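Local coordinates for transketolase (Campylobacter jejuni, PDB 3L84), which belongs to the transketolase family of thiamine diphosphate-dependent enzymes, and is built from two domains of the thiamine diphosphate-binding type followed by a transketolase-type C-terminal domain, at residues L338-L348 and P473-W483; F510-L519 and K570-K578. All blocks are in the same frame, centred on the assembly; numbering follows the deposited sequence.

Contact 1: L338-L348 and P473-W483; sequences LATRDSNGEIL and PADGVENVKAW
The side-chain amide of Asn-479 is gripped at both ends by helix 340-348. As modelled, its ND2 donates to Ser-343 OG at 2.8 Å, in its own amide plane. OD1 then receives Asn-344 ND2 on a lone pair at 3.2 Å, with an N-H...O angle of 165°. The two amides lie nearly coplanar although their side chains approach almost perpendicularly. The same model sets donor against donor twice, Asn-479 ND2 lying 3.0 Å from Asn-344 N and Asn-344 ND2 2.9 Å from Trp-483 NE1, so the O/N assignment of both amides is doubtful, as are the bond directions. In this arrangement Ser-343 OG donates in turn to Thr-340 O within its own helix. With CG anti to the backbone N (chi1 -167°), Asn-479 enters as a knob into the hole formed by Thr-340, Ser-343, Asn-344 and Ile-347. One turn on, Ile-347 splits its branches: CD1 packs on Val-480 CG2 at 3.7 Å, and CG2 sits over the five-membered ring of Trp-483, a CH-pi contact 3.8 Å from the centroid. Gly-476 CA lies 3.8 Å from Ser-343 CB, at the closest CA pair of the two segments. A water bridges Thr-340 OG1, which also bonds to Ser-498 N, and Pro-473 O. The helix segments approach to 9.2 Å and run in broadly the same direction, crossing at -43°. Beside them runs the parallel sheet of the pyrimidine-binding domain: Trp-483 stacks on Phe-495 of strand 493-496 and, like Asn-344, touches Ile-438 of strand 436-440, so both helices pack on neighbouring strands.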
loop_
_atom_site.group_PDB
_atom_site.type_symbol
_atom_site.label_atom_id
_atom_site.label_comp_id
_atom_site.label_asym_id
_atom_site.label_seq_id
_atom_site.Cartn_x
_atom_site.Cartn_y
_atom_site.Cartn_z
ATOM N N LEU A 338 2.382 -20.561 -23.915
ATOM C CA LEU A 338 2.113 -19.120 -23.871
ATOM C C LEU A 338 2.489 -18.577 -22.496
ATOM O O LEU A 338 2.563 -19.309 -21.511
ATOM C CB LEU A 338 0.632 -18.814 -24.141
ATOM C CG LEU A 338 -0.401 -19.696 -23.443
ATOM C CD1 LEU A 338 -0.571 -19.268 -21.978
ATOM C CD2 LEU A 338 -1.734 -19.687 -24.219
ATOM N N ALA A 339 2.762 -17.285 -22.448
ATOM C CA ALA A 339 2.809 -16.603 -21.180
ATOM C C ALA A 339 1.373 -16.435 -20.679
ATOM O O ALA A 339 0.478 -16.077 -21.461
ATOM C CB ALA A 339 3.427 -15.228 -21.376
ATOM N N THR A 340 1.127 -16.616 -19.377
ATOM C CA THR A 340 -0.259 -16.513 -18.913
ATOM C C THR A 340 -0.742 -15.058 -18.915
ATOM O O THR A 340 -1.940 -14.843 -18.931
ATOM C CB THR A 340 -0.462 -17.224 -17.597
ATOM O OG1 THR A 340 0.491 -16.773 -16.641
ATOM C CG2 THR A 340 -0.406 -18.758 -17.792
ATOM N N ARG A 341 0.113 -14.041 -19.008
ATOM C CA ARG A 341 -0.412 -12.695 -19.260
ATOM C C ARG A 341 -1.150 -12.662 -20.612
ATOM O O ARG A 341 -2.121 -11.917 -20.766
ATOM C CB ARG A 341 0.670 -11.610 -19.219
ATOM C CG ARG A 341 1.757 -11.690 -20.258
ATOM C CD ARG A 341 2.653 -10.492 -20.155
ATOM N NE ARG A 341 3.852 -10.608 -20.988
ATOM C CZ ARG A 341 4.627 -9.598 -21.373
ATOM N NH1 ARG A 341 4.301 -8.338 -21.153
ATOM N NH2 ARG A 341 5.743 -9.877 -22.056
ATOM N N ASP A 342 -0.662 -13.404 -21.599
ATOM C CA ASP A 342 -1.218 -13.430 -22.939
ATOM C C ASP A 342 -2.488 -14.255 -23.019
ATOM O O ASP A 342 -3.474 -13.802 -23.620
ATOM C CB ASP A 342 -0.176 -13.944 -23.941
ATOM C CG ASP A 342 0.974 -12.999 -24.132
ATOM O OD1 ASP A 342 0.796 -11.776 -24.014
ATOM O OD2 ASP A 342 2.089 -13.468 -24.457
ATOM N N SER A 343 -2.530 -15.457 -22.432
ATOM C CA SER A 343 -3.795 -16.166 -22.349
ATOM C C SER A 343 -4.812 -15.308 -21.621
ATOM O O SER A 343 -5.968 -15.210 -22.039
ATOM C CB SER A 343 -3.654 -17.531 -21.678
ATOM O OG SER A 343 -3.051 -17.437 -20.397
ATOM N N ASN A 344 -4.400 -14.663 -20.542
ATOM C CA ASN A 344 -5.357 -13.868 -19.770
ATOM C C ASN A 344 -5.894 -12.709 -20.574
ATOM O O ASN A 344 -7.104 -12.429 -20.499
ATOM C CB ASN A 344 -4.742 -13.441 -18.442
ATOM C CG ASN A 344 -5.761 -12.804 -17.536
ATOM O OD1 ASN A 344 -5.856 -11.538 -17.438
ATOM N ND2 ASN A 344 -6.552 -13.615 -16.926
ATOM N N GLY A 345 -5.057 -12.028 -21.339
ATOM C CA GLY A 345 -5.517 -10.922 -22.142
ATOM C C GLY A 345 -6.549 -11.375 -23.160
ATOM O O GLY A 345 -7.544 -10.674 -23.407
ATOM N N GLU A 346 -6.339 -12.542 -23.768
ATOM C CA GLU A 346 -7.344 -13.064 -24.685
ATOM C C GLU A 346 -8.666 -13.374 -23.994
ATOM O O GLU A 346 -9.743 -13.088 -24.526
ATOM C CB GLU A 346 -6.796 -14.327 -25.322
ATOM C CG GLU A 346 -5.630 -14.045 -26.245
ATOM C CD GLU A 346 -5.990 -14.086 -27.655
ATOM O OE1 GLU A 346 -5.417 -14.961 -28.348
ATOM O OE2 GLU A 346 -6.862 -13.274 -28.065
ATOM N N ILE A 347 -8.596 -13.870 -22.768
ATOM C CA ILE A 347 -9.798 -14.128 -21.991
ATOM C C ILE A 347 -10.521 -12.821 -21.671
ATOM O O ILE A 347 -11.738 -12.740 -21.778
ATOM C CB ILE A 347 -9.487 -14.934 -20.729
ATOM C CG1 ILE A 347 -8.941 -16.320 -21.112
ATOM C CG2 ILE A 347 -10.750 -15.055 -19.873
ATOM C CD1 ILE A 347 -8.207 -17.050 -19.947
ATOM N N LEU A 348 -9.772 -11.802 -21.269
ATOM C CA LEU A 348 -10.391 -10.487 -20.953
ATOM C C LEU A 348 -11.153 -9.966 -22.143
ATOM O O LEU A 348 -12.272 -9.429 -22.019
ATOM C CB LEU A 348 -9.345 -9.470 -20.547
ATOM C CG LEU A 348 -8.680 -9.657 -19.194
ATOM C CD1 LEU A 348 -7.503 -8.671 -19.049
ATOM C CD2 LEU A 348 -9.684 -9.570 -18.040
ATOM N N PRO A 473 -2.243 -19.627 -12.634
ATOM C CA PRO A 473 -2.402 -20.702 -13.612
ATOM C C PRO A 473 -1.083 -21.072 -14.263
ATOM O O PRO A 473 -0.232 -20.211 -14.511
ATOM C CB PRO A 473 -3.371 -20.111 -14.636
ATOM C CG PRO A 473 -3.200 -18.653 -14.504
ATOM C CD PRO A 473 -2.979 -18.404 -13.032
ATOM N N ALA A 474 -0.901 -22.360 -14.536
ATOM C CA ALA A 474 0.291 -22.842 -15.192
ATOM C C ALA A 474 0.190 -22.795 -16.703
ATOM O O ALA A 474 1.232 -22.852 -17.387
ATOM C CB ALA A 474 0.590 -24.251 -14.751
ATOM N N ASP A 475 -0.996 -22.629 -17.250
ATOM C CA ASP A 475 -1.166 -22.580 -18.718
ATOM C C ASP A 475 -2.483 -21.917 -19.020
ATOM O O ASP A 475 -3.212 -21.528 -18.109
ATOM C CB ASP A 475 -1.007 -23.977 -19.389
ATOM C CG ASP A 475 -2.143 -24.938 -19.145
ATOM O OD1 ASP A 475 -3.150 -24.597 -18.493
ATOM O OD2 ASP A 475 -2.047 -26.076 -19.697
ATOM N N GLY A 476 -2.815 -21.787 -20.295
ATOM C CA GLY A 476 -4.036 -21.146 -20.690
ATOM C C GLY A 476 -5.290 -21.856 -20.286
ATOM O O GLY A 476 -6.298 -21.210 -20.008
ATOM N N VAL A 477 -5.254 -23.173 -20.306
ATOM C CA VAL A 477 -6.411 -23.954 -19.929
ATOM C C VAL A 477 -6.735 -23.699 -18.440
ATOM O O VAL A 477 -7.891 -23.443 -18.062
ATOM C CB VAL A 477 -6.199 -25.432 -20.213
ATOM C CG1 VAL A 477 -7.289 -26.301 -19.620
ATOM C CG2 VAL A 477 -6.082 -25.657 -21.746
ATOM N N GLU A 478 -5.721 -23.760 -17.583
ATOM C CA GLU A 478 -5.945 -23.428 -16.187
ATOM C C GLU A 478 -6.471 -21.991 -16.041
ATOM O O GLU A 478 -7.281 -21.708 -15.170
ATOM C CB GLU A 478 -4.683 -23.621 -15.329
ATOM C CG GLU A 478 -4.207 -25.049 -15.122
ATOM C CD GLU A 478 -3.242 -25.212 -13.982
ATOM O OE1 GLU A 478 -2.699 -24.208 -13.451
ATOM O OE2 GLU A 478 -2.989 -26.386 -13.611
ATOM N N ASN A 479 -5.967 -21.079 -16.860
ATOM C CA ASN A 479 -6.391 -19.687 -16.796
ATOM C C ASN A 479 -7.890 -19.522 -17.086
ATOM O O ASN A 479 -8.590 -18.750 -16.432
ATOM C CB ASN A 479 -5.505 -18.860 -17.746
ATOM C CG ASN A 479 -5.581 -17.358 -17.590
ATOM O OD1 ASN A 479 -6.349 -16.754 -16.745
ATOM N ND2 ASN A 479 -4.760 -16.714 -18.335
ATOM N N VAL A 480 -8.391 -20.279 -18.078
ATOM C CA VAL A 480 -9.807 -20.297 -18.419
ATOM C C VAL A 480 -10.611 -20.895 -17.257
ATOM O O VAL A 480 -11.645 -20.318 -16.854
ATOM C CB VAL A 480 -10.073 -21.110 -19.713
ATOM C CG1 VAL A 480 -11.549 -21.472 -19.818
ATOM C CG2 VAL A 480 -9.557 -20.332 -20.877
ATOM N N LYS A 481 -10.198 -22.056 -16.741
ATOM C CA LYS A 481 -10.943 -22.698 -15.661
ATOM C C LYS A 481 -10.999 -21.784 -14.424
ATOM O O LYS A 481 -12.024 -21.742 -13.729
ATOM C CB LYS A 481 -10.335 -24.065 -15.334
ATOM C CG LYS A 481 -10.531 -25.081 -16.436
ATOM C CD LYS A 481 -9.701 -26.329 -16.181
ATOM C CE LYS A 481 -9.885 -27.433 -17.207
ATOM N NZ LYS A 481 -8.854 -28.511 -16.935
ATOM N N ALA A 482 -9.919 -21.036 -14.191
ATOM C CA ALA A 482 -9.873 -20.097 -13.077
ATOM C C ALA A 482 -10.927 -19.008 -13.264
ATOM O O ALA A 482 -11.617 -18.658 -12.317
ATOM C CB ALA A 482 -8.492 -19.449 -12.965
ATOM N N TRP A 483 -11.045 -18.437 -14.466
ATOM C CA TRP A 483 -12.086 -17.443 -14.730
ATOM C C TRP A 483 -13.486 -18.015 -14.532
ATOM O O TRP A 483 -14.374 -17.330 -14.016
ATOM C CB TRP A 483 -11.925 -16.861 -16.127
ATOM C CG TRP A 483 -11.040 -15.646 -16.128
ATOM C CD1 TRP A 483 -9.745 -15.557 -16.536
ATOM C CD2 TRP A 483 -11.411 -14.345 -15.638
ATOM N NE1 TRP A 483 -9.304 -14.258 -16.369
ATOM C CE2 TRP A 483 -10.294 -13.508 -15.805
ATOM C CE3 TRP A 483 -12.559 -13.823 -15.054
ATOM C CZ2 TRP A 483 -10.308 -12.166 -15.452
ATOM C CZ3 TRP A 483 -12.581 -12.490 -14.690
ATOM C CH2 TRP A 483 -11.462 -11.666 -14.882
HETATM O O HOH W 1 0.639 -17.736 -14.062
#

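Contact 2: F510-L519 and K570-K578; sequences FGDVKNGAYL and KAYQERLLK
Phe-510 and Arg-575 meet flat on flat: the guanidinium lies on one face of the phenyl ring, planes 14° apart and centres 3.8 Å from each other. Both side chains swing CG anti to the backbone N (chi1 -180° in Arg-575), and Arg-575 then runs extended from CG to NE, bringing its CD methylene over the same ring as a CH-pi partner. NH1 lies toward the rim, 3.3 Å from Phe-510 CD1, while NH2 is salt-bridged to Glu-522. At the ring's edge stands Leu-576 CD1, close to the plane. Tyr-572, also with CG anti to N, runs antiparallel to Phe-510; the two rings are strongly offset, their planes 30° apart, yet Phe-510 CE2 comes within 3.4 Å of Tyr-572 CE1. The phenol reaches on to Ala-517, where OH donates to the carbonyl O at 2.7 Å, in the carbonyl plane and on a lone pair. The amide of Asn-515 is stacked on one face of the phenol, while Leu-576 CD1 lies over the rim of the opposite face. Gly-511 CA approaches the hydroxyl to 3.3 Å, close quarters suited to a glycine. Leu-519 and Leu-576 pack CG to CG at 3.9 Å. The contact thus combines a charged group spread over an aromatic face with one directed phenol bond inside apolar packing, consistent with a cation stabilised by both the ring's pi electrons and its carboxylate partner.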
loop_
_atom_site.group_PDB
_atom_site.type_symbol
_atom_site.label_atom_id
_atom_site.label_comp_id
_atom_site.label_asym_id
_atom_site.label_seq_id
_atom_site.Cartn_x
_atom_site.Cartn_y
_atom_site.Cartn_z
ATOM N N PHE A 510 -6.498 -36.691 -12.198
ATOM C CA PHE A 510 -7.493 -36.821 -11.142
ATOM C C PHE A 510 -7.689 -35.426 -10.552
ATOM O O PHE A 510 -6.724 -34.730 -10.275
ATOM C CB PHE A 510 -7.070 -37.830 -10.056
ATOM C CG PHE A 510 -8.004 -37.842 -8.891
ATOM C CD1 PHE A 510 -9.240 -38.443 -8.993
ATOM C CD2 PHE A 510 -7.687 -37.183 -7.734
ATOM C CE1 PHE A 510 -10.135 -38.410 -7.922
ATOM C CE2 PHE A 510 -8.558 -37.172 -6.665
ATOM C CZ PHE A 510 -9.766 -37.766 -6.766
ATOM N N GLY A 511 -8.944 -35.022 -10.380
ATOM C CA GLY A 511 -9.286 -33.687 -9.948
ATOM C C GLY A 511 -9.131 -32.637 -11.024
ATOM O O GLY A 511 -8.775 -32.955 -12.179
ATOM N N ASP A 512 -9.412 -31.374 -10.709
ATOM C CA ASP A 512 -9.239 -30.324 -11.695
ATOM C C ASP A 512 -8.999 -28.999 -10.959
ATOM O O ASP A 512 -8.931 -28.944 -9.730
ATOM C CB ASP A 512 -10.450 -30.259 -12.673
ATOM C CG ASP A 512 -10.054 -29.821 -14.085
ATOM O OD1 ASP A 512 -9.080 -29.101 -14.276
ATOM O OD2 ASP A 512 -10.772 -30.279 -15.020
ATOM N N VAL A 513 -8.958 -27.916 -11.709
ATOM C CA VAL A 513 -8.708 -26.592 -11.169
ATOM C C VAL A 513 -9.740 -26.224 -10.113
ATOM O O VAL A 513 -9.380 -25.584 -9.115
ATOM C CB VAL A 513 -8.665 -25.558 -12.318
ATOM C CG1 VAL A 513 -8.532 -24.122 -11.794
ATOM C CG2 VAL A 513 -7.486 -25.855 -13.292
ATOM N N LYS A 514 -10.992 -26.669 -10.268
ATOM C CA LYS A 514 -12.058 -26.432 -9.284
ATOM C C LYS A 514 -11.722 -26.906 -7.879
ATOM O O LYS A 514 -12.300 -26.400 -6.899
ATOM C CB LYS A 514 -13.382 -27.085 -9.757
ATOM C CG LYS A 514 -13.360 -28.595 -9.770
ATOM C CD LYS A 514 -14.651 -29.240 -10.251
ATOM C CE LYS A 514 -14.426 -30.683 -10.610
ATOM N NZ LYS A 514 -13.668 -31.500 -9.627
ATOM N N ASN A 515 -10.840 -27.901 -7.761
ATOM C CA ASN A 515 -10.375 -28.427 -6.467
ATOM C C ASN A 515 -9.196 -27.681 -5.892
ATOM O O ASN A 515 -8.719 -28.055 -4.833
ATOM C CB ASN A 515 -10.005 -29.907 -6.628
ATOM C CG ASN A 515 -11.143 -30.735 -7.165
ATOM O OD1 ASN A 515 -11.172 -31.117 -8.358
ATOM N ND2 ASN A 515 -12.113 -30.994 -6.315
ATOM N N GLY A 516 -8.693 -26.664 -6.597
ATOM C CA GLY A 516 -7.533 -25.881 -6.161
ATOM C C GLY A 516 -6.192 -26.503 -6.487
ATOM O O GLY A 516 -5.282 -25.820 -6.930
ATOM N N ALA A 517 -6.077 -27.782 -6.209
ATOM C CA ALA A 517 -4.920 -28.576 -6.627
ATOM C C ALA A 517 -5.442 -29.851 -7.235
ATOM O O ALA A 517 -6.519 -30.328 -6.831
ATOM C CB ALA A 517 -3.997 -28.893 -5.438
ATOM N N TYR A 518 -4.713 -30.426 -8.196
ATOM C CA TYR A 518 -5.132 -31.679 -8.835
ATOM C C TYR A 518 -3.897 -32.424 -9.318
ATOM O O TYR A 518 -2.798 -31.847 -9.395
ATOM C CB TYR A 518 -6.122 -31.394 -9.983
ATOM C CG TYR A 518 -5.545 -30.630 -11.137
ATOM C CD1 TYR A 518 -5.097 -31.294 -12.257
ATOM C CD2 TYR A 518 -5.472 -29.244 -11.138
ATOM C CE1 TYR A 518 -4.540 -30.609 -13.330
ATOM C CE2 TYR A 518 -4.931 -28.573 -12.196
ATOM C CZ TYR A 518 -4.493 -29.244 -13.311
ATOM O OH TYR A 518 -3.962 -28.607 -14.403
ATOM N N LEU A 519 -4.082 -33.693 -9.656
ATOM C CA LEU A 519 -2.956 -34.512 -10.122
ATOM C C LEU A 519 -2.735 -34.393 -11.632
ATOM O O LEU A 519 -3.666 -34.585 -12.405
ATOM C CB LEU A 519 -3.176 -35.992 -9.762
ATOM C CG LEU A 519 -2.914 -36.390 -8.315
ATOM C CD1 LEU A 519 -3.489 -37.754 -8.038
ATOM C CD2 LEU A 519 -1.403 -36.368 -8.026
ATOM N N LYS A 570 -10.591 -34.491 3.207
ATOM C CA LYS A 570 -9.364 -35.205 3.533
ATOM C C LYS A 570 -9.065 -36.322 2.544
ATOM O O LYS A 570 -7.915 -36.523 2.148
ATOM C CB LYS A 570 -9.438 -35.774 4.955
ATOM N N ALA A 571 -10.088 -37.036 2.124
ATOM C CA ALA A 571 -9.913 -38.087 1.126
ATOM C C ALA A 571 -9.262 -37.556 -0.168
ATOM O O ALA A 571 -8.391 -38.198 -0.748
ATOM C CB ALA A 571 -11.236 -38.785 0.837
ATOM N N TYR A 572 -9.708 -36.393 -0.630
ATOM C CA TYR A 572 -9.160 -35.801 -1.840
ATOM C C TYR A 572 -7.682 -35.396 -1.623
ATOM O O TYR A 572 -6.792 -35.738 -2.407
ATOM C CB TYR A 572 -10.007 -34.590 -2.244
ATOM C CG TYR A 572 -9.504 -33.979 -3.523
ATOM C CD1 TYR A 572 -9.895 -34.479 -4.753
ATOM C CD2 TYR A 572 -8.631 -32.923 -3.512
ATOM C CE1 TYR A 572 -9.406 -33.984 -5.908
ATOM C CE2 TYR A 572 -8.118 -32.392 -4.692
ATOM C CZ TYR A 572 -8.524 -32.945 -5.888
ATOM O OH TYR A 572 -8.053 -32.490 -7.088
ATOM N N GLN A 573 -7.421 -34.699 -0.526
ATOM C CA GLN A 573 -6.062 -34.235 -0.241
ATOM C C GLN A 573 -5.114 -35.421 -0.110
ATOM O O GLN A 573 -3.991 -35.364 -0.608
ATOM C CB GLN A 573 -6.020 -33.384 1.039
ATOM C CG GLN A 573 -6.831 -32.059 0.930
ATOM C CD GLN A 573 -6.813 -31.209 2.171
ATOM O OE1 GLN A 573 -6.530 -31.693 3.241
ATOM N NE2 GLN A 573 -7.139 -29.918 2.037
ATOM N N GLU A 574 -5.576 -36.480 0.542
ATOM C CA GLU A 574 -4.744 -37.657 0.778
ATOM C C GLU A 574 -4.431 -38.420 -0.495
ATOM O O GLU A 574 -3.366 -39.062 -0.589
ATOM C CB GLU A 574 -5.406 -38.597 1.798
ATOM C CG GLU A 574 -5.368 -38.025 3.178
ATOM C CD GLU A 574 -6.000 -38.906 4.232
ATOM O OE1 GLU A 574 -6.656 -39.916 3.878
ATOM O OE2 GLU A 574 -5.844 -38.559 5.425
ATOM N N ARG A 575 -5.335 -38.404 -1.464
ATOM C CA ARG A 575 -5.024 -39.001 -2.746
ATOM C C ARG A 575 -3.902 -38.240 -3.444
ATOM O O ARG A 575 -3.013 -38.846 -4.034
ATOM C CB ARG A 575 -6.234 -39.068 -3.647
ATOM C CG ARG A 575 -5.879 -39.699 -4.971
ATOM C CD ARG A 575 -7.006 -40.423 -5.627
ATOM N NE ARG A 575 -6.587 -40.822 -6.960
ATOM C CZ ARG A 575 -7.412 -41.286 -7.881
ATOM N NH1 ARG A 575 -8.702 -41.438 -7.601
ATOM N NH2 ARG A 575 -6.942 -41.572 -9.091
ATOM N N LEU A 576 -3.952 -36.908 -3.400
ATOM C CA LEU A 576 -2.913 -36.111 -4.047
ATOM C C LEU A 576 -1.549 -36.223 -3.382
ATOM O O LEU A 576 -0.515 -36.347 -4.071
ATOM C CB LEU A 576 -3.292 -34.635 -4.079
ATOM C CG LEU A 576 -4.121 -34.190 -5.290
ATOM C CD1 LEU A 576 -5.382 -35.038 -5.534
ATOM C CD2 LEU A 576 -4.466 -32.714 -5.146
ATOM N N LEU A 577 -1.539 -36.134 -2.054
ATOM C CA LEU A 577 -0.332 -35.870 -1.293
ATOM C C LEU A 577 0.272 -37.161 -0.757
ATOM O O LEU A 577 0.087 -37.533 0.417
ATOM C CB LEU A 577 -0.624 -34.858 -0.171
ATOM C CG LEU A 577 -1.224 -33.501 -0.639
ATOM C CD1 LEU A 577 -1.622 -32.641 0.572
ATOM C CD2 LEU A 577 -0.274 -32.758 -1.574
ATOM N N LYS A 578 1.045 -37.801 -1.610
ATOM C CA LYS A 578 1.630 -39.097 -1.295
ATOM C C LYS A 578 3.119 -39.003 -0.985
ATOM O O LYS A 578 3.840 -38.202 -1.583
ATOM C CB LYS A 578 1.459 -40.028 -2.486
ATOM C CG LYS A 578 0.027 -40.392 -2.797
ATOM C CD LYS A 578 -0.624 -41.146 -1.686
ATOM C CE LYS A 578 -1.975 -41.705 -2.120
ATOM N NZ LYS A 578 -2.610 -42.326 -0.974
#

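How the contacts relate
Both segments of contact 1 precede those of contact 2 in the chain, and the centres of the two contacts lie about 21 Å apart, on the same side of the chain's centre. The first joins two helices beside the six-stranded parallel sheet of the pyrimidine-binding domain; the second sets helix 570-576 against strand 518-521, an edge strand, within this chain, of the mixed C-terminal sheet, and the loop leading into it. Helix 476-488 is where they touch: its Lys-481 NZ forms a salt bridge to Asp-512 OD1, Glu-478 OE2 probably hydrogen-bonds to Tyr-518 OH, and Val-513 packs on both residues. Segments 473-483 and 510-519 thereby tie the two domains together within one subunit.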